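Local coordinates for Alpha/beta hydrolase (Enterobacter asburiae, PDB 6KMO) that hydrolyses ester bonds as a bacterial esterase or lipase of the alpha/beta hydrolase fold, at the interface of chains A and B. Sequence-based numbering; all coordinates share one arbitrary frame. Chains: chain A/B, Alpha/beta hydrolase.

Contact 1: the interface of chains A and B. Residues chain A 270, 298-300, 302, 327; chain B 300-303, 323, 327.
A:Gln327 and B:Gln327 cross at about a right angle where the two chains meet around their two-fold axis, and each side-chain amide donates to the other's backbone carbonyl. B:Gln327 NE2 lies 3.1 Å from A:Gln327 O and stands above that carbonyl's plane, 80° out of it, as it rests on the partner helix. The two side-chain amides are almost parallel, with A:Gln327 CB 3.7 Å from B:Gln327 CG. Each amide is fixed in rotation by its own tyrosine: A:Tyr302 OH donates to A:Gln327 OE1 at 2.7 Å, turning NE2 toward the partner. Alongside, the side chains of A:Thr300 and B:Tyr302 point the same way. With CG2 anti to the backbone N and OG1 beside it (chi1 -47°), A:Thr300 CG2 sits over the ring's rim, 4.0 Å from B:Tyr302 CZ. The approach of the two threonine methyls to each other is too short to be trusted. A water joins A:Thr300 OG1, A:Tyr302 OH and B:Gln327 NE2. The flank is looser: another water spans A:Val299 N and B:Asn303 O beside the direct bond from B:Asn303 N to A:Val299 O. In the fold, the strands 297-302 pair antiparallel across the chains, flanked by the helices 319-335.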
# COMPACT_ATOMS: atom_id res chain seq x y z
N LEU A 270 9.61 -0.05 5.06
CA LEU A 270 8.28 0.27 4.56
C LEU A 270 7.76 1.41 5.41
O LEU A 270 7.78 1.33 6.64
CB LEU A 270 7.34 -0.93 4.70
CG LEU A 270 5.86 -0.63 4.43
CD1 LEU A 270 5.62 -0.21 2.99
CD2 LEU A 270 5.02 -1.85 4.74
N THR A 298 10.01 1.51 0.51
CA THR A 298 8.69 1.61 -0.10
C THR A 298 7.88 2.59 0.72
O THR A 298 7.87 2.49 1.95
CB THR A 298 8.00 0.24 -0.07
OG1 THR A 298 8.78 -0.71 -0.81
CG2 THR A 298 6.62 0.31 -0.69
N VAL A 299 7.22 3.53 0.06
CA VAL A 299 6.35 4.50 0.73
C VAL A 299 4.95 4.37 0.14
O VAL A 299 4.76 4.57 -1.07
CB VAL A 299 6.86 5.94 0.57
CG1 VAL A 299 5.91 6.91 1.26
CG2 VAL A 299 8.27 6.08 1.15
N THR A 300 3.98 4.03 0.98
CA THR A 300 2.60 3.83 0.57
C THR A 300 1.71 4.80 1.33
O THR A 300 1.65 4.75 2.56
CB THR A 300 2.11 2.41 0.87
OG1 THR A 300 3.06 1.44 0.43
CG2 THR A 300 0.77 2.13 0.19
N TYR A 302 -2.09 5.72 2.13
CA TYR A 302 -3.44 5.16 2.15
C TYR A 302 -4.44 6.31 2.13
O TYR A 302 -4.49 7.12 3.06
CB TYR A 302 -3.64 4.21 3.34
CG TYR A 302 -2.89 2.90 3.13
CD1 TYR A 302 -1.53 2.81 3.39
CD2 TYR A 302 -3.52 1.78 2.62
CE1 TYR A 302 -0.83 1.64 3.16
CE2 TYR A 302 -2.83 0.60 2.39
CZ TYR A 302 -1.48 0.54 2.67
OH TYR A 302 -0.74 -0.61 2.46
N GLN A 327 -1.17 -5.92 4.41
CA GLN A 327 -0.08 -5.60 3.49
C GLN A 327 1.22 -5.30 4.22
O GLN A 327 2.30 -5.66 3.75
CB GLN A 327 -0.52 -4.43 2.60
CG GLN A 327 -1.62 -4.80 1.61
CD GLN A 327 -2.02 -3.68 0.69
OE1 GLN A 327 -2.00 -2.51 1.07
NE2 GLN A 327 -2.41 -4.03 -0.52
N THR B 300 -4.25 2.81 -2.48
CA THR B 300 -2.86 2.95 -2.06
C THR B 300 -2.07 3.64 -3.16
O THR B 300 -2.00 3.12 -4.29
CB THR B 300 -2.21 1.59 -1.80
OG1 THR B 300 -3.05 0.78 -0.97
CG2 THR B 300 -0.86 1.76 -1.10
N ARG B 301 -1.46 4.77 -2.85
CA ARG B 301 -0.54 5.45 -3.74
C ARG B 301 0.88 5.03 -3.37
O ARG B 301 1.29 5.16 -2.21
CB ARG B 301 -0.68 6.97 -3.60
CG ARG B 301 0.29 7.79 -4.45
CD ARG B 301 0.32 9.25 -4.04
NE ARG B 301 -0.89 9.93 -4.43
CZ ARG B 301 -1.03 11.24 -4.47
NH1 ARG B 301 -0.03 12.02 -4.08
NH2 ARG B 301 -2.17 11.76 -4.91
N TYR B 302 1.64 4.57 -4.36
CA TYR B 302 3.04 4.18 -4.18
C TYR B 302 3.91 5.34 -4.65
O TYR B 302 3.92 5.71 -5.84
CB TYR B 302 3.35 2.87 -4.89
CG TYR B 302 2.74 1.68 -4.18
CD1 TYR B 302 1.42 1.33 -4.37
CD2 TYR B 302 3.47 0.94 -3.26
CE1 TYR B 302 0.84 0.28 -3.70
CE2 TYR B 302 2.90 -0.16 -2.59
CZ TYR B 302 1.58 -0.46 -2.80
OH TYR B 302 0.98 -1.50 -2.13
N ASN B 303 4.63 5.94 -3.71
CA ASN B 303 5.40 7.13 -4.02
C ASN B 303 6.64 6.79 -4.85
O ASN B 303 7.21 5.70 -4.78
CB ASN B 303 5.79 7.87 -2.75
CG ASN B 303 4.78 8.91 -2.36
OD1 ASN B 303 3.70 9.00 -2.95
ND2 ASN B 303 5.11 9.72 -1.35
N VAL B 323 7.53 -4.96 -3.24
CA VAL B 323 6.60 -4.84 -2.13
C VAL B 323 5.17 -4.62 -2.63
O VAL B 323 4.23 -5.26 -2.13
CB VAL B 323 7.06 -3.74 -1.16
CG1 VAL B 323 5.99 -3.44 -0.12
CG2 VAL B 323 8.33 -4.19 -0.47
N GLN B 327 2.06 -7.02 -1.82
CA GLN B 327 0.92 -6.46 -1.10
C GLN B 327 -0.40 -6.65 -1.85
O GLN B 327 -1.44 -6.92 -1.23
CB GLN B 327 1.20 -5.00 -0.77
CG GLN B 327 2.29 -4.87 0.28
CD GLN B 327 2.54 -3.43 0.68
OE1 GLN B 327 2.40 -2.51 -0.13
NE2 GLN B 327 2.94 -3.22 1.93
O HOH W 1 2.10 -0.54 2.75
O HOH W 2 -1.82 -1.80 -2.35
O HOH W 3 7.82 3.92 -2.75

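Contact 2: the interface of chains A and B. Residues chain A 281, 284-285, 288, 299, 301; chain B 24-25, 275, 303-304.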
# COMPACT_ATOMS: atom_id res chain seq x y z
N ASP A 281 3.33 14.46 5.36
CA ASP A 281 4.39 14.96 4.49
C ASP A 281 5.77 14.63 5.04
O ASP A 281 6.67 14.25 4.27
CB ASP A 281 4.23 16.46 4.27
CG ASP A 281 3.12 16.80 3.31
OD1 ASP A 281 2.53 15.90 2.67
OD2 ASP A 281 2.89 18.02 3.16
N GLU A 284 6.49 10.91 4.23
CA GLU A 284 6.85 10.72 2.83
C GLU A 284 8.21 11.34 2.51
O GLU A 284 9.02 10.74 1.79
CB GLU A 284 5.74 11.27 1.94
CG GLU A 284 4.44 10.52 2.17
CD GLU A 284 3.27 10.91 1.30
OE1 GLU A 284 3.42 11.72 0.35
OE2 GLU A 284 2.17 10.37 1.56
N ALA A 285 8.50 12.50 3.09
CA ALA A 285 9.80 13.13 2.84
C ALA A 285 10.94 12.28 3.39
O ALA A 285 12.00 12.16 2.76
CB ALA A 285 9.84 14.53 3.45
N ARG A 288 11.80 9.61 0.93
CA ARG A 288 12.60 10.08 -0.20
C ARG A 288 14.06 10.23 0.20
O ARG A 288 14.95 9.91 -0.60
CB ARG A 288 12.05 11.39 -0.75
CG ARG A 288 10.57 11.37 -1.13
CD ARG A 288 10.19 12.58 -1.95
NE ARG A 288 8.77 12.86 -1.90
CZ ARG A 288 7.85 12.36 -2.72
NH1 ARG A 288 8.18 11.53 -3.71
NH2 ARG A 288 6.59 12.72 -2.51
N VAL A 299 7.22 3.53 0.06
CA VAL A 299 6.35 4.50 0.73
C VAL A 299 4.95 4.37 0.14
O VAL A 299 4.76 4.57 -1.07
CB VAL A 299 6.86 5.94 0.57
CG1 VAL A 299 5.91 6.91 1.26
CG2 VAL A 299 8.27 6.08 1.15
N ARG A 301 1.01 5.65 0.60
CA ARG A 301 -0.01 6.52 1.16
C ARG A 301 -1.37 5.85 1.03
O ARG A 301 -1.76 5.46 -0.08
CB ARG A 301 -0.03 7.86 0.43
CG ARG A 301 -1.09 8.84 0.92
CD ARG A 301 -1.28 10.01 -0.01
NE ARG A 301 -0.16 10.94 0.07
CZ ARG A 301 -0.19 12.19 -0.36
NH1 ARG A 301 -1.28 12.66 -0.94
NH2 ARG A 301 0.87 12.97 -0.21
N ASN B 24 7.20 18.36 0.12
CA ASN B 24 6.95 16.97 -0.30
C ASN B 24 6.62 16.91 -1.79
O ASN B 24 5.55 16.48 -2.21
CB ASN B 24 5.84 16.37 0.56
CG ASN B 24 5.67 14.88 0.34
OD1 ASN B 24 6.62 14.17 -0.03
ND2 ASN B 24 4.46 14.39 0.59
N THR B 25 7.60 17.35 -2.59
CA THR B 25 7.42 17.42 -4.04
C THR B 25 7.59 16.04 -4.66
O THR B 25 8.55 15.33 -4.33
CB THR B 25 8.44 18.37 -4.65
OG1 THR B 25 8.28 19.67 -4.08
CG2 THR B 25 8.26 18.45 -6.16
N GLU B 275 2.58 7.58 -7.92
CA GLU B 275 2.63 9.00 -7.59
C GLU B 275 2.87 9.87 -8.82
O GLU B 275 2.30 10.96 -8.93
CB GLU B 275 3.70 9.27 -6.53
CG GLU B 275 3.83 10.73 -6.17
CD GLU B 275 4.99 11.04 -5.26
OE1 GLU B 275 5.99 10.29 -5.22
OE2 GLU B 275 4.90 12.09 -4.57
N ASN B 303 4.63 5.94 -3.71
CA ASN B 303 5.40 7.13 -4.02
C ASN B 303 6.64 6.79 -4.85
O ASN B 303 7.21 5.70 -4.78
CB ASN B 303 5.79 7.87 -2.75
CG ASN B 303 4.78 8.91 -2.36
OD1 ASN B 303 3.70 9.00 -2.95
ND2 ASN B 303 5.11 9.72 -1.35
N GLY B 304 7.05 7.76 -5.65
CA GLY B 304 8.26 7.65 -6.44
C GLY B 304 8.13 6.84 -7.70
O GLY B 304 9.13 6.69 -8.43
O HOH W 4 7.81 9.32 -0.41
O HOH W 5 7.82 3.92 -2.75
O HOH W 6 2.34 11.35 -2.54
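Helix 280-292 and strand 297-302 of chain A meet loops of chain B that bring B:Asn24, B:Glu275 and B:Asn303. A:Arg288, extended from CG to NE, reaches B:Glu275 tip to tip in an end-on salt bridge: A:Arg288 NH2 is 2.7 Å from B:Glu275 OE2 and NH1 2.9 Å from OE1, each on a syn lone pair, with the two flat groups nearly coplanar. B:Gly304 N takes the anti lone pair of the same OE1 and so helps to position the carboxylate. The side of the guanidinium grips B:Asn24, NE and NH2 both reaching OD1 from one face of its amide, with A:Arg288 NH2 2.9 Å from B:Asn24 OD1. This orients B:Asn24 ND2 toward A:Glu284 OE1 at 2.9 Å and, less straight, toward A:Asp281 OD1. B:Asn303 ND2 comes to A:Glu284 OE1 from well above the carboxylate plane, at 3.1 Å. A:Arg301 holds A:Glu284 side-on from within its own chain, A:Arg301 NE 2.8 Å from A:Glu284 OE2, and its NH2 also donates to OE1; these donors probably keep the glutamate ionised. In the fold, the cluster lies beside the end of strand 297-302, where an N-terminal loop of one subunit crosses the helix of the other.

Contact 3: the interface of chains A and B. Residues chain A 146-147, 192, 196, 250, 252; chain B 4, 8, 13.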
# COMPACT_ATOMS: atom_id res chain seq x y z
N PHE A 146 13.39 12.54 26.41
CA PHE A 146 14.43 12.06 25.51
C PHE A 146 15.75 12.04 26.27
O PHE A 146 16.04 12.98 27.01
CB PHE A 146 14.49 13.02 24.31
CG PHE A 146 15.61 12.73 23.33
CD1 PHE A 146 16.82 13.40 23.42
CD2 PHE A 146 15.44 11.84 22.29
CE1 PHE A 146 17.83 13.16 22.52
CE2 PHE A 146 16.43 11.60 21.39
CZ PHE A 146 17.64 12.25 21.50
N PRO A 147 16.58 11.00 26.11
CA PRO A 147 16.46 9.85 25.23
C PRO A 147 16.15 8.55 25.96
O PRO A 147 16.55 7.49 25.50
CB PRO A 147 17.86 9.76 24.64
CG PRO A 147 18.72 10.04 25.86
CD PRO A 147 17.95 11.10 26.65
N GLN A 192 20.72 4.08 16.12
CA GLN A 192 21.62 3.64 17.18
C GLN A 192 22.34 2.35 16.77
O GLN A 192 23.55 2.22 16.95
CB GLN A 192 20.84 3.39 18.47
CG GLN A 192 20.38 4.65 19.18
CD GLN A 192 19.52 4.31 20.37
OE1 GLN A 192 20.02 3.94 21.42
NE2 GLN A 192 18.21 4.40 20.19
N PHE A 196 26.35 1.82 16.65
CA PHE A 196 26.94 0.90 17.61
C PHE A 196 27.27 -0.47 17.00
O PHE A 196 27.57 -1.41 17.74
CB PHE A 196 26.01 0.74 18.82
CG PHE A 196 25.65 2.03 19.50
CD1 PHE A 196 26.55 3.07 19.60
CD2 PHE A 196 24.38 2.21 20.03
CE1 PHE A 196 26.20 4.26 20.23
CE2 PHE A 196 24.03 3.38 20.67
CZ PHE A 196 24.93 4.41 20.76
N ASN A 250 18.68 16.54 16.95
CA ASN A 250 19.38 15.26 17.04
C ASN A 250 18.63 14.27 16.16
O ASN A 250 17.40 14.20 16.22
CB ASN A 250 19.32 14.86 18.52
CG ASN A 250 20.05 13.58 18.85
OD1 ASN A 250 19.93 12.56 18.18
ND2 ASN A 250 20.80 13.62 19.95
N LEU A 252 18.24 11.22 16.35
CA LEU A 252 17.52 10.20 17.09
C LEU A 252 16.16 10.70 17.56
O LEU A 252 15.36 9.90 18.08
CB LEU A 252 18.33 9.72 18.29
CG LEU A 252 19.70 9.15 17.95
CD1 LEU A 252 20.39 8.67 19.23
CD2 LEU A 252 19.63 8.01 16.94
N LEU B 4 24.96 5.33 28.38
CA LEU B 4 24.49 5.43 27.00
C LEU B 4 23.85 6.79 26.75
O LEU B 4 24.08 7.42 25.71
CB LEU B 4 23.49 4.30 26.69
CG LEU B 4 23.53 3.83 25.23
CD1 LEU B 4 22.58 2.71 24.83
CD2 LEU B 4 23.25 5.02 24.40
N LEU B 8 23.92 9.44 23.53
CA LEU B 8 22.74 9.65 22.70
C LEU B 8 22.40 11.12 22.55
O LEU B 8 21.84 11.50 21.52
CB LEU B 8 21.52 8.92 23.27
CG LEU B 8 21.68 7.41 23.36
CD1 LEU B 8 20.44 6.77 24.00
CD2 LEU B 8 21.97 6.75 22.03
N PHE B 13 25.22 12.45 17.23
CA PHE B 13 23.93 12.32 16.57
C PHE B 13 23.35 13.66 16.14
O PHE B 13 22.18 13.72 15.74
CB PHE B 13 22.97 11.59 17.50
CG PHE B 13 23.36 10.15 17.75
CD1 PHE B 13 23.17 9.19 16.78
CD2 PHE B 13 23.92 9.76 18.96
CE1 PHE B 13 23.52 7.86 17.01
CE2 PHE B 13 24.30 8.45 19.18
CZ PHE B 13 24.08 7.49 18.21
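B:Leu8 and B:Phe13 belong to an N-terminal arm that lies against the other subunit, so this is an arm-exchange interface, which would tie the two chains together if the dimer persists in solution. The contact is mainly apolar. A:Leu252 places its methyl CD1 over the centre of one face of the B:Phe13 ring, 3.6 Å from the centroid, in a CH-pi contact, while A:Leu252 CD2 lies over the rim of the same face, near B:Phe13 CD1. That A:Leu252 CD1 also touches B:Leu8 CD2 at 3.7 Å, joining the two anchors of the arm. B:Leu8 has CG anti to its carbonyl carbon (chi1 -61°), which turns the branched end inward among A:Gln192, A:Phe196 and A:Pro147. B:Leu8 CD2 meets the amide oxygen OE1 of A:Gln192 at 3.5 Å and the tip of the phenyl ring at A:Phe196 CZ, whereas CB rests on the ring of A:Pro147, which follows a cis peptide. The polar anchor is A:Asn250, whose ND2 donates to B:Leu8 O at 2.8 Å, near the end of the short helix. Its OD1 accepts from A:Leu252 N, which fixes the rotation of the amide and directs ND2 at the arm. The amide lies alongside B:Phe13, 14° from the plane of its ring. B:Leu4 reaches A:Phe196 but is poorly ordered. In the fold, helix 4-8 and the 3-10 helix 11-13 sit over the end of helix 181-195 and the loop after helix 245-248.

Contact 4: the interface of chains A and B. Residues chain A 8-10, 13-14; chain B 146, 249-252.
In B:Asn250, CG stands anti to the backbone N (chi1 -176°), which carries its amide out to the arm of chain A, and in A:Phe13 CG is anti to the carbonyl carbon (chi1 -65°), which swings the ring under B:Leu252. As in the twin contact, the amide nitrogen holds A:Leu8 O and B:Leu252 CD1 caps the phenylalanine face. The backbone of the arm is bound as well. B:Ile251 N donates to A:Phe13 O at 2.9 Å, and A:Ala14 pairs with B:Asn250 in an antiparallel bridge, so the arm is held by main chain as well as side chains. The flank of B:Ile251 packs around the same carbonyl, its CG1 3.5 Å from A:Phe13 O. B:Asn250 OD1 comes 3.3 Å from A:Phe13 CB, alongside the phenylalanine. A water extends the reach of the amide: it lies 3.0 Å from B:Asn250 ND2, nearly straight on the N-H, and 3.1 Å from A:Ile9 O. Thus ND2 serves both A:Leu8 O and the water. The engineered A:Ile9 adds a light contact, CG2 obliquely meeting B:Phe146 CE1 at 4.1 Å. The hydrophobic sequence of the arm resembles a secretion signal, which might be removed from a processed protein. In this dimer, these bonds together fasten the N-terminal arm of chain A to the surface of chain B.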
# COMPACT_ATOMS: atom_id res chain seq x y z
N LEU A 8 -24.11 -3.41 -24.88
CA LEU A 8 -22.96 -2.76 -24.24
C LEU A 8 -22.79 -1.32 -24.70
O LEU A 8 -22.30 -0.49 -23.93
CB LEU A 8 -21.69 -3.54 -24.54
CG LEU A 8 -21.63 -4.96 -23.95
CD1 LEU A 8 -20.29 -5.61 -24.23
CD2 LEU A 8 -21.94 -4.98 -22.49
N ILE A 9 -23.17 -0.99 -25.94
CA ILE A 9 -23.06 0.38 -26.43
C ILE A 9 -24.33 1.18 -26.18
O ILE A 9 -24.39 2.36 -26.56
CB ILE A 9 -22.67 0.44 -27.92
CG1 ILE A 9 -23.76 -0.17 -28.80
CG2 ILE A 9 -21.33 -0.26 -28.16
CD1 ILE A 9 -23.57 0.14 -30.30
N SER A 10 -25.33 0.59 -25.53
CA SER A 10 -26.64 1.21 -25.40
C SER A 10 -26.73 2.14 -24.20
O SER A 10 -25.83 2.24 -23.37
CB SER A 10 -27.69 0.11 -25.25
OG SER A 10 -27.75 -0.36 -23.93
N PHE A 13 -25.85 1.66 -20.27
CA PHE A 13 -24.57 1.97 -19.65
C PHE A 13 -24.16 3.43 -19.80
O PHE A 13 -23.02 3.79 -19.50
CB PHE A 13 -23.50 1.04 -20.22
CG PHE A 13 -23.71 -0.40 -19.87
CD1 PHE A 13 -23.44 -0.87 -18.59
CD2 PHE A 13 -24.21 -1.29 -20.81
CE1 PHE A 13 -23.65 -2.18 -18.26
CE2 PHE A 13 -24.41 -2.60 -20.47
CZ PHE A 13 -24.13 -3.05 -19.20
N ALA A 14 -25.05 4.30 -20.25
CA ALA A 14 -24.68 5.70 -20.33
C ALA A 14 -24.45 6.27 -18.94
O ALA A 14 -25.16 5.95 -17.99
CB ALA A 14 -25.78 6.49 -21.05
N PHE B 146 -13.90 -0.51 -29.05
CA PHE B 146 -14.91 -0.71 -28.01
C PHE B 146 -16.21 -1.18 -28.66
O PHE B 146 -16.59 -0.65 -29.72
CB PHE B 146 -15.11 0.62 -27.28
CG PHE B 146 -16.18 0.61 -26.23
CD1 PHE B 146 -17.47 1.03 -26.53
CD2 PHE B 146 -15.90 0.24 -24.92
CE1 PHE B 146 -18.46 1.07 -25.57
CE2 PHE B 146 -16.88 0.27 -23.96
CZ PHE B 146 -18.17 0.69 -24.27
N ASN B 249 -18.57 8.38 -22.97
CA ASN B 249 -19.49 8.70 -21.89
C ASN B 249 -20.17 7.46 -21.33
O ASN B 249 -21.02 7.59 -20.45
CB ASN B 249 -20.53 9.71 -22.38
CG ASN B 249 -21.08 10.54 -21.27
OD1 ASN B 249 -20.34 11.10 -20.47
ND2 ASN B 249 -22.41 10.61 -21.19
N ASN B 250 -19.80 6.28 -21.81
CA ASN B 250 -20.35 4.99 -21.37
C ASN B 250 -19.53 4.52 -20.18
O ASN B 250 -18.29 4.57 -20.23
CB ASN B 250 -20.21 4.04 -22.57
CG ASN B 250 -20.82 2.67 -22.34
OD1 ASN B 250 -20.59 2.03 -21.32
ND2 ASN B 250 -21.54 2.18 -23.36
N ILE B 251 -20.20 4.10 -19.10
CA ILE B 251 -19.49 3.71 -17.88
C ILE B 251 -18.59 2.50 -18.09
O ILE B 251 -17.69 2.25 -17.27
CB ILE B 251 -20.45 3.51 -16.69
CG1 ILE B 251 -21.32 2.27 -16.87
CG2 ILE B 251 -21.26 4.77 -16.46
CD1 ILE B 251 -22.18 1.99 -15.65
N LEU B 252 -18.82 1.70 -19.13
CA LEU B 252 -17.97 0.56 -19.43
C LEU B 252 -16.66 0.97 -20.09
O LEU B 252 -15.78 0.12 -20.28
CB LEU B 252 -18.71 -0.42 -20.33
CG LEU B 252 -20.02 -0.97 -19.79
CD1 LEU B 252 -20.62 -1.99 -20.75
CD2 LEU B 252 -19.81 -1.59 -18.42
O HOH W 7 -21.64 3.58 -26.01

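Contacts 1 and 2 form one continuous centre, their C-alpha centres about 10 Å apart and sharing A:Val299 and B:Asn303; strand 297-302 runs through both. Contacts 3 and 4 cover overlapping parts of the same arm docking with the chains exchanged, about 61 Å apart at opposite ends of the dimer, and lie about 29 Å and 33 Å from contact 1. Helix 4-8 and the 3-10 helix 11-13 serve both. B:Asn24 in contact 2 follows the arm of contact 3 in sequence, so one N-terminal segment touches the partner at two places. The assembly thus combines a sheet-and-helix core with reciprocal arms, which probably reinforce it.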